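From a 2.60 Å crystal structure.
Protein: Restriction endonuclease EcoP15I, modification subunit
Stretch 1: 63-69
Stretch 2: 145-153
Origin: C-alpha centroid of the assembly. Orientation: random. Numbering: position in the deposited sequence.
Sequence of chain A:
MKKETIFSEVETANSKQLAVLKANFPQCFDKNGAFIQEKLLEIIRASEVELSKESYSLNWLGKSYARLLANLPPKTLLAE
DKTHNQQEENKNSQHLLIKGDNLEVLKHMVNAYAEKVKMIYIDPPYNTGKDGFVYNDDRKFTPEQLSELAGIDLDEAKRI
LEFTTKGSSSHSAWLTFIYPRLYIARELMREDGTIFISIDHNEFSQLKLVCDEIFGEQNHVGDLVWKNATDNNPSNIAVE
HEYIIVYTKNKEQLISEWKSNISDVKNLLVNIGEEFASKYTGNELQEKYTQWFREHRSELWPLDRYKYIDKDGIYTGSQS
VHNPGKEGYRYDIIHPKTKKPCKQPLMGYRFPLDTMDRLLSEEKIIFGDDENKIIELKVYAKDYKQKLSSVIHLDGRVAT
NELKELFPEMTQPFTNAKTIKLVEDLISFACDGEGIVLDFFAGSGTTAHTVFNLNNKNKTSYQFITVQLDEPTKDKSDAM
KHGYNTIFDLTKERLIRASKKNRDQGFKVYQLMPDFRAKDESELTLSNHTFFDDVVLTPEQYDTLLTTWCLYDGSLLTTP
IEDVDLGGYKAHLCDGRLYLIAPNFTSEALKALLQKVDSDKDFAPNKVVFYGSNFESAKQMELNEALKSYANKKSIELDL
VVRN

Stretch 1, residues 63-69: KSYARLL
Stretch 2 145-153: QLSELAGID

No hydrogen bond joins the two stretches, although a serine and a tyrosine lie in the contact; the two stretches bury 277 Å², and their closest contacts are apolar, around Leu 146 and Leu 68. Residues 63-69 are helical throughout, with Arg 67 N, Leu 68 N and Leu 69 N hydrogen-bonded to Lys 63 O, Ser 64 O and Tyr 65 O, respectively, at 3.0, 3.2 and 3.0 Å. The second helix, which begins earlier in the chain, crosses the first at 71°, with the axes 10.3 Å apart at their closest. The backbones come nearest at Leu 68 and Ala 150, whose CA atoms are 6.0 Å apart.

Leu 68 and Leu 146 point toward the opposing stretch and share the t,p rotamer. Leu 68 CD2 packs 3.7 Å from Leu 146 CD1, while Leu 68 CD1 reaches to 4.0 Å from CB of Leu 149 (m,t). Leu 146 CD1 also meets the ring edge of Tyr 65, 3.6 Å from Tyr 65 CD1. The CA-to-CB bond of Tyr 65 runs sideways, but chi1 of -175° and chi2 of 81° bring the ring nearer; its hydroxyl is hydrogen-bonded elsewhere in the structure.

The CB of Ala 150 points toward the first helix and sits 4.4 Å from Ser 64 O, and Ala 150 N lies 4.3 Å from Leu 68 CD2. Gly 151 then leaves helical geometry with phi/psi of 75/48, a positive phi that favours glycine, and Ile 152 is extended at -140/155. This turn is fastened within its own stretch: Ile 152 N donates to Ser 147 O at 3.2 Å, and Ser 147 OG, in rotamer t, donates to Ile 152 O at 2.7 Å. Ile 152 (t,p) points back toward the first helix, its CG2 lying 4.3 Å from Ser 64 OG (chi1 p). Asp 153 follows at an N-cap position, clear of the contact.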

# COMPACT_ATOMS: atom_id res chain seq x y z
N LYS A 63 -6.57 10.47 -16.93
CA LYS A 63 -5.50 10.23 -15.98
C LYS A 63 -4.71 11.52 -15.76
O LYS A 63 -4.38 11.84 -14.62
CB LYS A 63 -4.57 9.10 -16.46
CG LYS A 63 -3.62 8.60 -15.38
CD LYS A 63 -2.96 7.26 -15.73
CE LYS A 63 -1.96 6.88 -14.65
NZ LYS A 63 -1.54 5.46 -14.73
N SER A 64 -4.41 12.26 -16.87
CA SER A 64 -3.69 13.54 -16.83
C SER A 64 -4.53 14.62 -16.15
O SER A 64 -3.96 15.46 -15.45
CB SER A 64 -3.24 13.99 -18.22
OG SER A 64 -4.24 13.85 -19.22
N TYR A 65 -5.87 14.56 -16.33
CA TYR A 65 -6.88 15.42 -15.72
C TYR A 65 -6.99 15.14 -14.21
O TYR A 65 -7.10 16.09 -13.43
CB TYR A 65 -8.26 15.23 -16.40
CG TYR A 65 -9.34 16.17 -15.91
CD1 TYR A 65 -9.43 17.48 -16.39
CD2 TYR A 65 -10.31 15.74 -15.01
CE1 TYR A 65 -10.43 18.35 -15.95
CE2 TYR A 65 -11.33 16.59 -14.58
CZ TYR A 65 -11.38 17.90 -15.04
OH TYR A 65 -12.38 18.75 -14.63
N ALA A 66 -6.98 13.85 -13.81
CA ALA A 66 -7.02 13.43 -12.39
C ALA A 66 -5.75 13.87 -11.66
O ALA A 66 -5.83 14.31 -10.52
CB ALA A 66 -7.20 11.92 -12.28
N ARG A 67 -4.59 13.80 -12.34
CA ARG A 67 -3.29 14.25 -11.79
C ARG A 67 -3.28 15.79 -11.52
O ARG A 67 -2.75 16.24 -10.50
CB ARG A 67 -2.13 13.83 -12.71
CG ARG A 67 -1.72 12.37 -12.53
CD ARG A 67 -0.42 12.00 -13.24
NE ARG A 67 -0.62 11.66 -14.65
CZ ARG A 67 -0.34 12.47 -15.68
NH1 ARG A 67 0.17 13.68 -15.47
NH2 ARG A 67 -0.56 12.06 -16.92
N LEU A 68 -3.91 16.57 -12.42
CA LEU A 68 -4.07 18.02 -12.35
C LEU A 68 -4.96 18.38 -11.15
O LEU A 68 -4.54 19.15 -10.28
CB LEU A 68 -4.71 18.52 -13.67
CG LEU A 68 -5.02 20.01 -13.76
CD1 LEU A 68 -3.75 20.88 -13.54
CD2 LEU A 68 -5.66 20.32 -15.06
N LEU A 69 -6.18 17.78 -11.10
CA LEU A 69 -7.18 17.91 -10.04
C LEU A 69 -6.60 17.78 -8.64
O LEU A 69 -7.12 18.43 -7.74
CB LEU A 69 -8.26 16.84 -10.22
CG LEU A 69 -9.67 17.28 -10.66
CD1 LEU A 69 -9.63 18.32 -11.79
CD2 LEU A 69 -10.51 16.07 -11.06
N GLN A 145 -7.45 25.91 -22.29
CA GLN A 145 -7.12 25.99 -20.87
C GLN A 145 -6.55 24.68 -20.30
O GLN A 145 -5.49 24.69 -19.67
CB GLN A 145 -8.35 26.44 -20.05
CG GLN A 145 -8.55 27.95 -19.97
CD GLN A 145 -7.96 28.56 -18.71
OE1 GLN A 145 -8.26 28.15 -17.58
NE2 GLN A 145 -7.15 29.59 -18.89
N LEU A 146 -7.25 23.54 -20.52
CA LEU A 146 -6.84 22.22 -20.03
C LEU A 146 -5.50 21.73 -20.63
O LEU A 146 -4.64 21.25 -19.88
CB LEU A 146 -7.97 21.18 -20.19
CG LEU A 146 -7.69 19.72 -19.78
CD1 LEU A 146 -7.27 19.60 -18.32
CD2 LEU A 146 -8.88 18.83 -20.06
N SER A 147 -5.33 21.88 -21.96
CA SER A 147 -4.14 21.52 -22.75
C SER A 147 -2.87 22.17 -22.19
O SER A 147 -1.83 21.51 -22.14
CB SER A 147 -4.34 21.94 -24.20
OG SER A 147 -3.26 21.57 -25.04
N GLU A 148 -2.97 23.44 -21.75
CA GLU A 148 -1.88 24.21 -21.17
C GLU A 148 -1.50 23.69 -19.76
O GLU A 148 -0.34 23.30 -19.57
CB GLU A 148 -2.25 25.69 -21.11
N LEU A 149 -2.46 23.67 -18.80
CA LEU A 149 -2.27 23.22 -17.41
C LEU A 149 -1.83 21.74 -17.30
O LEU A 149 -0.86 21.45 -16.60
CB LEU A 149 -3.54 23.45 -16.56
CG LEU A 149 -4.15 24.85 -16.53
CD1 LEU A 149 -5.58 24.80 -16.07
CD2 LEU A 149 -3.36 25.78 -15.64
N ALA A 150 -2.55 20.81 -17.98
CA ALA A 150 -2.23 19.37 -17.95
C ALA A 150 -0.93 19.01 -18.66
O ALA A 150 -0.29 18.02 -18.30
CB ALA A 150 -3.38 18.56 -18.53
N GLY A 151 -0.55 19.82 -19.66
CA GLY A 151 0.65 19.59 -20.46
C GLY A 151 0.46 18.46 -21.45
O GLY A 151 1.31 17.56 -21.55
N ILE A 152 -0.66 18.51 -22.19
CA ILE A 152 -1.03 17.51 -23.19
C ILE A 152 -1.66 18.14 -24.45
O ILE A 152 -2.19 19.24 -24.37
CB ILE A 152 -1.89 16.37 -22.55
CG1 ILE A 152 -1.92 15.08 -23.43
CG2 ILE A 152 -3.30 16.84 -22.12
CD1 ILE A 152 -0.48 14.49 -24.04
N ASP A 153 -1.57 17.44 -25.62
CA ASP A 153 -2.11 17.90 -26.91
C ASP A 153 -3.58 18.32 -26.81
O ASP A 153 -4.33 17.78 -25.99
CB ASP A 153 -1.89 16.86 -28.03
CG ASP A 153 -2.66 15.55 -27.90
OD1 ASP A 153 -2.41 14.81 -26.92
OD2 ASP A 153 -3.45 15.23 -28.82